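Local structure of AlbC (Streptomyces noursei, 3OQV) at residues R91-K94 / D95-R98; T69-D72 / E73-A77; A174-N177 / Y178-E182; R117-S120 / E121-E124; T206-T209 / A210-R214. The protein makes cyclo(L-phenylalanyl-L-leucyl), an intermediate on the way to the antibacterial albonoursin, by joining amino acids taken from two aminoacyl-tRNAs without using ATP. One frame throughout, in Å; residues are numbered along the deposited sequence.

Interaction 1. Residues R91-K94 / D95-R98; sequences RTLK and DLRR. With PO4 (phosphate ion), chain E.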
loop_
_atom_site.group_PDB
_atom_site.type_symbol
_atom_site.label_atom_id
_atom_site.label_comp_id
_atom_site.label_asym_id
_atom_site.label_seq_id
_atom_site.Cartn_x
_atom_site.Cartn_y
_atom_site.Cartn_z
ATOM N N ARG A 91 -0.325 -2.024 -18.589
ATOM C CA ARG A 91 -1.253 -0.964 -18.915
ATOM C C ARG A 91 -1.779 -0.277 -17.664
ATOM O O ARG A 91 -1.921 0.944 -17.619
ATOM C CB ARG A 91 -2.417 -1.533 -19.720
ATOM C CG ARG A 91 -2.964 -0.570 -20.723
ATOM C CD ARG A 91 -4.085 -1.216 -21.504
ATOM N NE ARG A 91 -3.597 -1.786 -22.747
ATOM C CZ ARG A 91 -4.387 -2.213 -23.725
ATOM N NH1 ARG A 91 -5.704 -2.151 -23.579
ATOM N NH2 ARG A 91 -3.860 -2.699 -24.838
ATOM N N THR A 92 -2.145 -1.085 -16.682
ATOM C CA THR A 92 -2.664 -0.574 -15.415
ATOM C C THR A 92 -1.630 0.334 -14.757
ATOM O O THR A 92 -1.950 1.428 -14.286
ATOM C CB THR A 92 -3.032 -1.740 -14.484
ATOM O OG1 THR A 92 -4.175 -2.419 -15.020
ATOM C CG2 THR A 92 -3.351 -1.256 -13.068
ATOM N N LEU A 93 -0.371 -0.075 -14.821
ATOM C CA LEU A 93 0.687 0.704 -14.199
ATOM C C LEU A 93 1.020 1.957 -14.983
ATOM O O LEU A 93 1.400 2.969 -14.398
ATOM C CB LEU A 93 1.930 -0.147 -13.966
ATOM C CG LEU A 93 1.685 -1.254 -12.943
ATOM C CD1 LEU A 93 2.865 -2.212 -12.896
ATOM C CD2 LEU A 93 1.423 -0.637 -11.577
ATOM N N LYS A 94 0.879 1.903 -16.307
ATOM C CA LYS A 94 1.035 3.111 -17.102
ATOM C C LYS A 94 -0.003 4.150 -16.709
ATOM O O LYS A 94 0.310 5.333 -16.615
ATOM C CB LYS A 94 0.917 2.819 -18.602
ATOM C CG LYS A 94 2.210 2.372 -19.229
ATOM C CD LYS A 94 1.980 1.919 -20.658
ATOM C CE LYS A 94 3.265 2.021 -21.449
ATOM N NZ LYS A 94 4.434 2.124 -20.536
ATOM N N ASP A 95 -1.248 3.716 -16.551
ATOM C CA ASP A 95 -2.331 4.626 -16.183
ATOM C C ASP A 95 -2.088 5.230 -14.786
ATOM O O ASP A 95 -2.162 6.451 -14.598
ATOM C CB ASP A 95 -3.673 3.889 -16.224
ATOM C CG ASP A 95 -4.105 3.521 -17.645
ATOM O OD1 ASP A 95 -3.471 3.999 -18.612
ATOM O OD2 ASP A 95 -5.083 2.749 -17.797
ATOM N N LEU A 96 -1.757 4.373 -13.828
ATOM C CA LEU A 96 -1.375 4.822 -12.469
ATOM C C LEU A 96 -0.270 5.881 -12.456
ATOM O O LEU A 96 -0.434 6.957 -11.861
ATOM C CB LEU A 96 -0.957 3.619 -11.628
ATOM C CG LEU A 96 -0.788 3.808 -10.117
ATOM C CD1 LEU A 96 -1.941 4.586 -9.574
ATOM C CD2 LEU A 96 -0.701 2.454 -9.444
ATOM N N ARG A 97 0.843 5.598 -13.130
ATOM C CA ARG A 97 1.974 6.522 -13.168
ATOM C C ARG A 97 1.653 7.851 -13.816
ATOM O O ARG A 97 2.085 8.890 -13.328
ATOM C CB ARG A 97 3.171 5.904 -13.877
ATOM C CG ARG A 97 3.886 4.852 -13.051
ATOM C CD ARG A 97 5.166 4.418 -13.747
ATOM N NE ARG A 97 5.442 3.010 -13.487
ATOM C CZ ARG A 97 5.156 2.026 -14.330
ATOM N NH1 ARG A 97 4.614 2.293 -15.515
ATOM N NH2 ARG A 97 5.420 0.774 -13.991
ATOM N N ARG A 98 0.965 7.810 -14.957
ATOM C CA ARG A 98 0.557 9.028 -15.646
ATOM C C ARG A 98 -0.333 9.891 -14.753
ATOM O O ARG A 98 -0.148 11.106 -14.643
ATOM C CB ARG A 98 -0.158 8.682 -16.957
ATOM C CG ARG A 98 0.602 7.659 -17.789
ATOM C CD ARG A 98 -0.036 7.368 -19.157
ATOM N NE ARG A 98 0.944 6.738 -20.044
ATOM C CZ ARG A 98 0.643 5.943 -21.065
ATOM N NH1 ARG A 98 -0.623 5.694 -21.370
ATOM N NH2 ARG A 98 1.615 5.395 -21.787
HETATM P P PO4 E . -0.211 -2.825 -23.584
HETATM O O1 PO4 E . -0.419 -1.329 -23.629
HETATM O O2 PO4 E . 0.563 -3.210 -22.335
HETATM O O3 PO4 E . -1.566 -3.496 -23.537
HETATM O O4 PO4 E . 0.558 -3.266 -24.816
#
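The carbonyl oxygen of Leu93 receives the backbone N-H of Arg97 at 3.0 Å (Arg97 N to Leu93 O, 168° at the hydrogen) and also lies over one face of the same arginine's guanidinium group. This is ordinary i to i+4 pairing inside the long helix 82-107, and it illustrates how such a helix can fold its basic side chains back along its own surface. The bend of Arg97 at its third torsion (chi3 -147°) turns the guanidinium over the preceding turn, where NH2 comes to 3.6 Å from Leu93 CB, while NE is held from outside by the hydroxyl of Tyr66. An alanine here would take away the cover over the Leu93 backbone and is likely to leave the Tyr66 hydroxyl without its arginine mate. One residue further along, Lys94 packs its aliphatic chain on Arg98: Lys94 CB stands 4.0 Å above the centre of the guanidinium plane, and Lys94 CD is 3.7 Å from Arg98 NH2. Lys94 NZ and Arg98 NH2 end 4.5 Å apart, a concentration of positive charge consistent with the aminoacyl-tRNA binding inferred for Arg98 from relatives. Arg91, nearer the start of the helix, meets a phosphate ion edge-on, where phosphate O3 takes two weak bonds, from Arg91 NE and from Arg91 NH2, each 2.8 Å long.

Interaction 2. Residues T69-D72 / E73-A77; sequences THID and EMLIA. With PO4 (phosphate ion), chain D.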
loop_
_atom_site.group_PDB
_atom_site.type_symbol
_atom_site.label_atom_id
_atom_site.label_comp_id
_atom_site.label_asym_id
_atom_site.label_seq_id
_atom_site.Cartn_x
_atom_site.Cartn_y
_atom_site.Cartn_z
ATOM N N THR A 69 3.688 -4.749 -7.639
ATOM C CA THR A 69 4.253 -6.092 -7.496
ATOM C C THR A 69 3.158 -7.139 -7.324
ATOM O O THR A 69 2.170 -6.901 -6.615
ATOM C CB THR A 69 5.200 -6.168 -6.282
ATOM O OG1 THR A 69 4.596 -5.504 -5.166
ATOM C CG2 THR A 69 6.520 -5.486 -6.604
ATOM N N HIS A 70 3.351 -8.301 -7.947
ATOM C CA HIS A 70 2.530 -9.491 -7.683
ATOM C C HIS A 70 1.122 -9.414 -8.268
ATOM O O HIS A 70 0.310 -10.310 -8.051
ATOM C CB HIS A 70 2.466 -9.792 -6.178
ATOM C CG HIS A 70 3.791 -10.164 -5.581
ATOM N ND1 HIS A 70 4.534 -11.234 -6.031
ATOM C CD2 HIS A 70 4.539 -9.567 -4.618
ATOM C CE1 HIS A 70 5.665 -11.303 -5.349
ATOM N NE2 HIS A 70 5.691 -10.305 -4.483
ATOM N N ILE A 71 0.821 -8.334 -8.985
ATOM C CA ILE A 71 -0.512 -8.152 -9.556
ATOM C C ILE A 71 -0.801 -9.212 -10.605
ATOM O O ILE A 71 -1.919 -9.716 -10.697
ATOM C CB ILE A 71 -0.692 -6.758 -10.193
ATOM C CG1 ILE A 71 -0.452 -5.649 -9.158
ATOM C CG2 ILE A 71 -2.090 -6.625 -10.795
ATOM C CD1 ILE A 71 -0.158 -4.284 -9.789
ATOM N N ASP A 72 0.215 -9.559 -11.390
ATOM C CA ASP A 72 0.032 -10.505 -12.490
ATOM C C ASP A 72 -0.432 -11.877 -12.000
ATOM O O ASP A 72 -1.282 -12.513 -12.629
ATOM C CB ASP A 72 1.303 -10.610 -13.346
ATOM C CG ASP A 72 2.527 -11.039 -12.546
ATOM O OD1 ASP A 72 2.619 -10.729 -11.334
ATOM O OD2 ASP A 72 3.409 -11.688 -13.144
ATOM N N GLU A 73 0.066 -12.296 -10.840
ATOM C CA GLU A 73 -0.325 -13.576 -10.250
ATOM C C GLU A 73 -1.821 -13.659 -9.973
ATOM O O GLU A 73 -2.412 -14.735 -10.023
ATOM C CB GLU A 73 0.444 -13.829 -8.952
ATOM C CG GLU A 73 1.925 -14.019 -9.153
ATOM C CD GLU A 73 2.713 -13.769 -7.880
ATOM O OE1 GLU A 73 2.300 -14.272 -6.810
ATOM O OE2 GLU A 73 3.734 -13.051 -7.950
ATOM N N MET A 74 -2.430 -12.520 -9.662
ATOM C CA MET A 74 -3.849 -12.487 -9.352
ATOM C C MET A 74 -4.653 -12.609 -10.636
ATOM O O MET A 74 -5.681 -13.283 -10.675
ATOM C CB MET A 74 -4.214 -11.190 -8.627
ATOM C CG MET A 74 -5.622 -11.175 -8.024
ATOM S SD MET A 74 -5.903 -12.478 -6.795
ATOM C CE MET A 74 -5.032 -11.795 -5.371
ATOM N N LEU A 75 -4.175 -11.957 -11.691
ATOM C CA LEU A 75 -4.821 -12.052 -12.994
ATOM C C LEU A 75 -4.732 -13.474 -13.539
ATOM O O LEU A 75 -5.667 -13.973 -14.163
ATOM C CB LEU A 75 -4.186 -11.071 -13.972
ATOM C CG LEU A 75 -4.420 -9.598 -13.643
ATOM C CD1 LEU A 75 -3.503 -8.726 -14.492
ATOM C CD2 LEU A 75 -5.884 -9.228 -13.861
ATOM N N ILE A 76 -3.608 -14.129 -13.280
ATOM C CA ILE A 76 -3.438 -15.518 -13.655
ATOM C C ILE A 76 -4.377 -16.454 -12.891
ATOM O O ILE A 76 -5.067 -17.275 -13.501
ATOM C CB ILE A 76 -1.981 -15.952 -13.520
ATOM C CG1 ILE A 76 -1.145 -15.230 -14.578
ATOM C CG2 ILE A 76 -1.860 -17.457 -13.654
ATOM C CD1 ILE A 76 0.345 -15.239 -14.320
ATOM N N ALA A 77 -4.463 -16.274 -11.573
ATOM C CA ALA A 77 -5.518 -16.904 -10.773
ATOM C C ALA A 77 -6.904 -16.773 -11.410
ATOM O O ALA A 77 -7.707 -17.704 -11.364
ATOM C CB ALA A 77 -5.528 -16.332 -9.350
HETATM P P PO4 D . 9.019 -10.710 -3.522
HETATM O O1 PO4 D . 7.937 -9.684 -3.247
HETATM O O2 PO4 D . 8.603 -12.015 -2.882
HETATM O O3 PO4 D . 9.209 -10.889 -5.010
HETATM O O4 PO4 D . 10.325 -10.236 -2.932
#
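His70 reaches from the loop just before helix 71-78 to touch Glu73, three residues on. Its CB already lies 3.9 Å from Glu73 OE2, and with CG beside the backbone N (chi1 -65°) the ring runs alongside the glutamate, both side chains pointing the same way. At ND1 the ring gives a nearly straight hydrogen bond to Glu73 OE2, 2.8 Å with 176° at the hydrogen. The acceptor lies in the imidazole plane but is met on its syn side, 29° out of the carboxylate plane; the two flat groups stand almost perpendicular. Farther round, CE1 comes to 3.5 Å from O1 of a phosphate ion, and at the tip NE2 donates to that same phosphate O1 at 2.6 Å. A ring that donates from both nitrogens, to a carboxylate and to a phosphate, is probably protonated and positively charged. The other glutamate oxygen, OE1, is hydrogen-bonded by Asn177, which would limit the carboxylate's rotation. Behind this polar pair the helix starts with Met74 N on Ile71 O at 3.0 Å, then continues with Ile76 N on Asp72 O at 2.9 Å. In the fold this first turn follows strand 59-67: His70 rests on Asn177 and Ala181 of helix 169-193, Leu75 packs against helix 82-107, and Thr69 leans on helix 119-122.

Interaction 3. Residues A174-N177 / Y178-E182; sequences AGLN and YVLAE. With DTD (dithiane diol), chain B; PO4 (phosphate ion), chain C.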
loop_
_atom_site.group_PDB
_atom_site.type_symbol
_atom_site.label_atom_id
_atom_site.label_comp_id
_atom_site.label_asym_id
_atom_site.label_seq_id
_atom_site.Cartn_x
_atom_site.Cartn_y
_atom_site.Cartn_z
ATOM N N ALA A 174 -1.507 -15.970 -4.527
ATOM C CA ALA A 174 -1.276 -14.663 -5.129
ATOM C C ALA A 174 -1.443 -13.540 -4.102
ATOM O O ALA A 174 -0.630 -12.614 -4.048
ATOM C CB ALA A 174 -2.211 -14.445 -6.317
ATOM N N GLY A 175 -2.527 -13.595 -3.332
ATOM C CA GLY A 175 -2.825 -12.535 -2.376
ATOM C C GLY A 175 -1.802 -12.493 -1.257
ATOM O O GLY A 175 -1.410 -11.420 -0.787
ATOM N N LEU A 176 -1.365 -13.668 -0.829
ATOM C CA LEU A 176 -0.371 -13.763 0.216
ATOM C C LEU A 176 0.956 -13.140 -0.215
ATOM O O LEU A 176 1.540 -12.337 0.519
ATOM C CB LEU A 176 -0.171 -15.223 0.630
ATOM C CG LEU A 176 0.777 -15.453 1.809
ATOM C CD1 LEU A 176 0.376 -14.622 3.023
ATOM C CD2 LEU A 176 0.815 -16.947 2.166
ATOM N N ASN A 177 1.427 -13.504 -1.404
ATOM C CA ASN A 177 2.634 -12.907 -1.970
ATOM C C ASN A 177 2.532 -11.387 -1.978
ATOM O O ASN A 177 3.491 -10.679 -1.660
ATOM C CB ASN A 177 2.850 -13.402 -3.400
ATOM C CG ASN A 177 3.273 -14.850 -3.454
ATOM O OD1 ASN A 177 3.726 -15.406 -2.463
ATOM N ND2 ASN A 177 3.186 -15.449 -4.629
ATOM N N TYR A 178 1.376 -10.905 -2.421
ATOM C CA TYR A 178 1.085 -9.484 -2.533
ATOM C C TYR A 178 1.147 -8.820 -1.153
ATOM O O TYR A 178 1.757 -7.764 -0.980
ATOM C CB TYR A 178 -0.316 -9.324 -3.145
ATOM C CG TYR A 178 -0.732 -7.900 -3.420
ATOM C CD1 TYR A 178 -0.443 -7.290 -4.640
ATOM C CD2 TYR A 178 -1.458 -7.182 -2.485
ATOM C CE1 TYR A 178 -0.816 -5.978 -4.888
ATOM C CE2 TYR A 178 -1.838 -5.869 -2.727
ATOM C CZ TYR A 178 -1.514 -5.275 -3.927
ATOM O OH TYR A 178 -1.906 -3.974 -4.170
ATOM N N VAL A 179 0.521 -9.450 -0.171
ATOM C CA VAL A 179 0.374 -8.832 1.141
ATOM C C VAL A 179 1.701 -8.877 1.910
ATOM O O VAL A 179 2.087 -7.888 2.533
ATOM C CB VAL A 179 -0.735 -9.509 1.962
ATOM C CG1 VAL A 179 -0.546 -9.234 3.473
ATOM C CG2 VAL A 179 -2.122 -9.030 1.487
ATOM N N LEU A 180 2.419 -9.995 1.819
ATOM C CA LEU A 180 3.742 -10.097 2.437
ATOM C C LEU A 180 4.764 -9.103 1.883
ATOM O O LEU A 180 5.674 -8.710 2.602
ATOM C CB LEU A 180 4.300 -11.527 2.355
ATOM C CG LEU A 180 3.508 -12.556 3.162
ATOM C CD1 LEU A 180 4.180 -13.922 3.122
ATOM C CD2 LEU A 180 3.298 -12.091 4.603
ATOM N N ALA A 181 4.671 -8.776 0.592
ATOM C CA ALA A 181 5.483 -7.703 0.014
ATOM C C ALA A 181 5.188 -6.333 0.646
ATOM O O ALA A 181 6.077 -5.490 0.744
ATOM C CB ALA A 181 5.312 -7.648 -1.524
ATOM N N GLU A 182 3.929 -6.102 1.013
ATOM C CA GLU A 182 3.478 -4.820 1.581
ATOM C C GLU A 182 3.783 -4.713 3.072
ATOM O O GLU A 182 3.820 -3.614 3.635
ATOM C CB GLU A 182 1.967 -4.667 1.381
ATOM C CG GLU A 182 1.559 -4.420 -0.073
ATOM C CD GLU A 182 0.101 -4.011 -0.201
ATOM O OE1 GLU A 182 -0.735 -4.564 0.536
ATOM O OE2 GLU A 182 -0.211 -3.096 -0.993
HETATM S S1 DTD B . 0.612 -0.369 2.714
HETATM C C1 DTD B . -1.143 -0.455 2.840
HETATM C C2 DTD B . -1.727 0.576 1.884
HETATM O O2 DTD B . -3.063 0.910 2.283
HETATM C C3 DTD B . -1.682 0.031 0.460
HETATM O O3 DTD B . -2.771 0.535 -0.325
HETATM C C4 DTD B . -0.363 0.392 -0.213
HETATM S S4 DTD B . 1.010 -0.140 0.764
HETATM P P PO4 C . -3.721 -3.033 -0.999
HETATM O O1 PO4 C . -4.638 -3.674 -2.015
HETATM O O2 PO4 C . -2.431 -2.642 -1.691
HETATM O O3 PO4 C . -4.389 -1.832 -0.387
HETATM O O4 PO4 C . -3.424 -4.051 0.085
#
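Leu176 carries its CG away from the backbone N (chi1 -175°), whereas Leu180 keeps CG beside it (chi1 -66°), and these different choices bring the two leucines together at an angle, Leu176 CD1 3.8 Å from Leu180 CG. Beneath them Leu180 N bonds to Leu176 O at 2.8 Å, one rung of regular alpha-helix. Tyr178 and Glu182 point elsewhere, into the pocket of this synthase. The edge of the Tyr178 ring faces a phosphate ion, with OH 2.9 Å from phosphate O2, though that oxygen's position is doubtful; Glu182 OE2 lies 3.6 Å from C4 of the bound dithiane diol. By similarity both residues bind substrate. A phenylalanine in place of Tyr178 would probably leave the anion without the hydroxyl that faces it. Around this part of helix 169-193, Leu176 and Leu180 lean on Phe139 of helix 126-141, Val179 on helix 143-158, and Tyr178 and Glu182 on Val67 of strand 59-67.

Interaction 4. Residues R117-S120 / E121-E124; sequences RSLS and ELQE. With PO4 (phosphate ion), chain D.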
loop_
_atom_site.group_PDB
_atom_site.type_symbol
_atom_site.label_atom_id
_atom_site.label_comp_id
_atom_site.label_asym_id
_atom_site.label_seq_id
_atom_site.Cartn_x
_atom_site.Cartn_y
_atom_site.Cartn_z
ATOM N N ARG A 117 8.062 6.273 -5.178
ATOM C CA ARG A 117 8.730 5.087 -5.699
ATOM C C ARG A 117 7.715 3.970 -5.889
ATOM O O ARG A 117 6.692 3.934 -5.200
ATOM C CB ARG A 117 9.839 4.636 -4.745
ATOM C CG ARG A 117 10.993 5.636 -4.617
ATOM C CD ARG A 117 12.051 5.126 -3.655
ATOM N NE ARG A 117 11.627 5.335 -2.281
ATOM C CZ ARG A 117 12.398 5.150 -1.220
ATOM N NH1 ARG A 117 13.613 4.646 -1.365
ATOM N NH2 ARG A 117 11.905 5.363 -0.004
ATOM N N SER A 118 7.997 3.048 -6.810
ATOM C CA SER A 118 7.269 1.781 -6.871
ATOM C C SER A 118 7.667 0.882 -5.702
ATOM O O SER A 118 8.771 1.003 -5.179
ATOM C CB SER A 118 7.586 1.056 -8.176
ATOM O OG SER A 118 8.967 0.726 -8.228
ATOM N N LEU A 119 6.795 -0.050 -5.325
ATOM C CA LEU A 119 7.170 -1.054 -4.318
ATOM C C LEU A 119 8.355 -1.894 -4.807
ATOM O O LEU A 119 9.284 -2.174 -4.051
ATOM C CB LEU A 119 5.986 -1.949 -3.944
ATOM C CG LEU A 119 6.198 -2.973 -2.809
ATOM C CD1 LEU A 119 6.803 -2.325 -1.549
ATOM C CD2 LEU A 119 4.881 -3.645 -2.450
ATOM N N SER A 120 8.369 -2.223 -6.093
ATOM C CA SER A 120 9.452 -3.035 -6.622
ATOM C C SER A 120 10.818 -2.358 -6.486
ATOM O O SER A 120 11.784 -3.013 -6.124
ATOM C CB SER A 120 9.173 -3.485 -8.071
ATOM O OG SER A 120 9.292 -2.402 -8.963
ATOM N N GLU A 121 10.875 -1.034 -6.637
ATOM C CA GLU A 121 12.121 -0.312 -6.422
ATOM C C GLU A 121 12.502 -0.325 -4.939
ATOM O O GLU A 121 13.662 -0.486 -4.580
ATOM C CB GLU A 121 11.978 1.141 -6.879
ATOM C CG GLU A 121 13.276 1.919 -6.856
ATOM C CD GLU A 121 13.072 3.379 -7.212
ATOM O OE1 GLU A 121 12.038 3.687 -7.850
ATOM O OE2 GLU A 121 13.922 4.214 -6.816
ATOM N N LEU A 122 11.510 -0.103 -4.091
ATOM C CA LEU A 122 11.712 -0.040 -2.656
ATOM C C LEU A 122 12.237 -1.389 -2.147
ATOM O O LEU A 122 13.067 -1.456 -1.217
ATOM C CB LEU A 122 10.371 0.291 -2.009
ATOM C CG LEU A 122 10.366 0.523 -0.507
ATOM C CD1 LEU A 122 11.345 1.615 -0.131
ATOM C CD2 LEU A 122 8.955 0.914 -0.078
ATOM N N GLN A 123 11.834 -2.460 -2.832
ATOM C CA GLN A 123 12.171 -3.806 -2.390
ATOM C C GLN A 123 13.658 -4.084 -2.570
ATOM O O GLN A 123 14.195 -5.030 -1.995
ATOM C CB GLN A 123 11.372 -4.840 -3.177
ATOM C CG GLN A 123 9.923 -4.977 -2.749
ATOM C CD GLN A 123 9.303 -6.210 -3.334
ATOM O OE1 GLN A 123 9.408 -6.442 -4.540
ATOM N NE2 GLN A 123 8.743 -7.066 -2.477
ATOM N N GLU A 124 14.314 -3.268 -3.383
ATOM C CA GLU A 124 15.756 -3.399 -3.609
ATOM C C GLU A 124 16.589 -2.864 -2.445
ATOM O O GLU A 124 17.761 -3.214 -2.307
ATOM C CB GLU A 124 16.157 -2.702 -4.911
ATOM C CG GLU A 124 15.711 -3.467 -6.147
ATOM C CD GLU A 124 16.362 -4.846 -6.237
ATOM O OE1 GLU A 124 17.578 -4.912 -6.526
ATOM O OE2 GLU A 124 15.664 -5.861 -6.008
HETATM P P PO4 D . 9.019 -10.710 -3.522
HETATM O O1 PO4 D . 7.937 -9.684 -3.247
HETATM O O2 PO4 D . 8.603 -12.015 -2.882
HETATM O O3 PO4 D . 9.209 -10.889 -5.010
HETATM O O4 PO4 D . 10.325 -10.236 -2.932
HETATM O O HOH W 1 15.070 3.713 -3.705
HETATM O O HOH W 2 12.604 -5.241 -6.903
#
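Leu122 lays its CD1 methyl over one face of the Arg117 guanidinium, 3.7 Å above the plane and shifted toward the rim. The arginine, bent at its third torsion (chi3 -79°), crosses Leu122 at about a right angle, and its NH2 makes a salt bridge with Asp63. Glu121 approaches only the aliphatic part, Glu121 OE2 being 3.8 Å from Arg117 CD; a water accepting from Arg117 NH1 at 2.9 Å makes a weak link to that same carboxylate. Here edge strand 114-118 of the Rossmann-type sheet turns straight into helix 119-122, and Ser118 is the N-cap: its OG accepts from Glu121 N at 3.0 Å, while its carbonyl oxygen takes Leu122 N at 3.1 Å. On the far side of the turn, Gln123 passes its CG within 3.2 Å of Leu119 O and extends to NE2, which donates to phosphate O1 at 2.8 Å, almost straight (171°). That NE2 also bonds to the Tyr128 hydroxyl. With two partners on its nitrogen the amide is probably fixed against flipping, so that its N-H, and not its carbonyl, is presented to the anion.

Interaction 5. Residues T206-T209 / A210-R214; sequences TPIT and AFLSR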
loop_
_atom_site.group_PDB
_atom_site.type_symbol
_atom_site.label_atom_id
_atom_site.label_comp_id
_atom_site.label_asym_id
_atom_site.label_seq_id
_atom_site.Cartn_x
_atom_site.Cartn_y
_atom_site.Cartn_z
ATOM N N THR A 206 -10.594 -0.397 2.937
ATOM C CA THR A 206 -9.485 -0.968 2.181
ATOM C C THR A 206 -8.858 -2.142 2.923
ATOM O O THR A 206 -9.095 -2.318 4.122
ATOM C CB THR A 206 -8.416 0.096 1.832
ATOM O OG1 THR A 206 -7.915 0.694 3.034
ATOM C CG2 THR A 206 -9.022 1.177 0.959
ATOM N N PRO A 207 -8.080 -2.973 2.207
ATOM C CA PRO A 207 -7.612 -4.210 2.822
ATOM C C PRO A 207 -6.795 -4.032 4.115
ATOM O O PRO A 207 -6.843 -4.897 4.986
ATOM C CB PRO A 207 -6.760 -4.839 1.720
ATOM C CG PRO A 207 -7.486 -4.429 0.454
ATOM C CD PRO A 207 -7.920 -2.996 0.737
ATOM N N ILE A 208 -6.024 -2.955 4.223
ATOM C CA ILE A 208 -5.266 -2.697 5.456
ATOM C C ILE A 208 -6.177 -2.630 6.691
ATOM O O ILE A 208 -5.779 -3.034 7.786
ATOM C CB ILE A 208 -4.409 -1.419 5.359
ATOM C CG1 ILE A 208 -3.453 -1.310 6.555
ATOM C CG2 ILE A 208 -5.296 -0.184 5.271
ATOM C CD1 ILE A 208 -2.375 -2.372 6.592
ATOM N N THR A 209 -7.427 -2.208 6.498
ATOM C CA THR A 209 -8.346 -2.114 7.622
ATOM C C THR A 209 -8.746 -3.493 8.133
ATOM O O THR A 209 -9.092 -3.646 9.304
ATOM C CB THR A 209 -9.604 -1.286 7.297
ATOM O OG1 THR A 209 -10.435 -2.018 6.389
ATOM C CG2 THR A 209 -9.215 0.060 6.679
ATOM N N ALA A 210 -8.604 -4.513 7.292
ATOM C CA ALA A 210 -8.797 -5.890 7.745
ATOM C C ALA A 210 -7.650 -6.367 8.635
ATOM O O ALA A 210 -7.878 -7.001 9.663
ATOM C CB ALA A 210 -8.997 -6.835 6.551
ATOM N N PHE A 211 -6.420 -6.000 8.279
ATOM C CA PHE A 211 -5.270 -6.229 9.153
ATOM C C PHE A 211 -5.442 -5.509 10.492
ATOM O O PHE A 211 -5.187 -6.077 11.557
ATOM C CB PHE A 211 -3.970 -5.783 8.463
ATOM C CG PHE A 211 -2.749 -5.902 9.328
ATOM C CD1 PHE A 211 -2.116 -7.126 9.498
ATOM C CD2 PHE A 211 -2.262 -4.799 10.012
ATOM C CE1 PHE A 211 -1.026 -7.242 10.345
ATOM C CE2 PHE A 211 -1.171 -4.911 10.855
ATOM C CZ PHE A 211 -0.549 -6.132 11.014
ATOM N N LEU A 212 -5.848 -4.248 10.438
ATOM C CA LEU A 212 -5.881 -3.403 11.636
ATOM C C LEU A 212 -6.962 -3.851 12.621
ATOM O O LEU A 212 -6.876 -3.594 13.820
ATOM C CB LEU A 212 -6.086 -1.932 11.247
ATOM C CG LEU A 212 -4.847 -1.334 10.572
ATOM C CD1 LEU A 212 -5.089 0.086 10.098
ATOM C CD2 LEU A 212 -3.636 -1.407 11.513
ATOM N N SER A 213 -7.971 -4.555 12.131
ATOM C CA SER A 213 -9.079 -4.930 13.008
ATOM C C SER A 213 -8.907 -6.303 13.678
ATOM O O SER A 213 -9.723 -6.704 14.515
ATOM C CB SER A 213 -10.408 -4.846 12.256
ATOM O OG SER A 213 -10.452 -5.820 11.246
ATOM N N ARG A 214 -7.837 -7.014 13.338
ATOM C CA ARG A 214 -7.702 -8.401 13.776
ATOM C C ARG A 214 -7.383 -8.524 15.263
ATOM O O ARG A 214 -6.760 -7.643 15.852
ATOM C CB ARG A 214 -6.661 -9.149 12.947
#
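Apolar contact is made by Ile208, which meets two residues of the next turn. With CG1 swung opposite the backbone N (chi1 -170°), the chain leans along the helix: CG1 lies 4.1 Å from Leu212 CD1, and the terminal CD1 is 4.2 Å from Phe211 CD2, approaching the ring obliquely. Phe211 in turn meets the ring of Phe186, with the planes at about 50°. Backbone bonds form the second group. Ala210 N reaches Pro207 O at 2.9 Å from well above the carbonyl plane, a tight i to i+3 turn, and only a weak bond from Phe211 N joins it there; next comes Leu212 N to Ile208 O, 2.9 Å and in the carbonyl plane. Ser213 N makes a weak bond to Thr209 O at 3.2 Å. These bonds make up helix 207-212, a short helix that follows strand 198-202 of the parallel Rossmann-type sheet and brings Ile208 to the wall of the pocket where dithiane diol is bound. Side-chain hydrogen bonds are the third kind. The Thr206 carbonyl oxygen is gripped twice by one residue: Thr209 N comes to 2.9 Å of Thr206 O, and the hydroxyl Thr209 OG1 donates to Thr206 O at 2.7 Å, in the carbonyl plane. This double hold ties the loop residue to the first turn, while Thr206 OG1 bonds to the His203 carbonyl.

Overall arrangement
Along the chain the order is interaction 2, 1, 4, 3, 5, and all five lie around the parallel five-stranded sheet of the Rossmann fold. Interactions 2 and 3 touch, their centres 10 Å apart, where helix 71-78 meets helix 169-193. Interaction 4, where edge strand 114-118 runs into helix 119-122, touches both and shares a phosphate ion with interaction 2. Interaction 1, on helix 82-107, has its nearest atoms about 4 Å from interaction 2. Interaction 5 lies across the chain's centre from interactions 1 and 4, its centre 26 Å from that of interaction 1. Interactions 3 and 5 both line the dithiane diol pocket, while interaction 1 carries an arginine that may, judging from relatives, bind aminoacyl-tRNA.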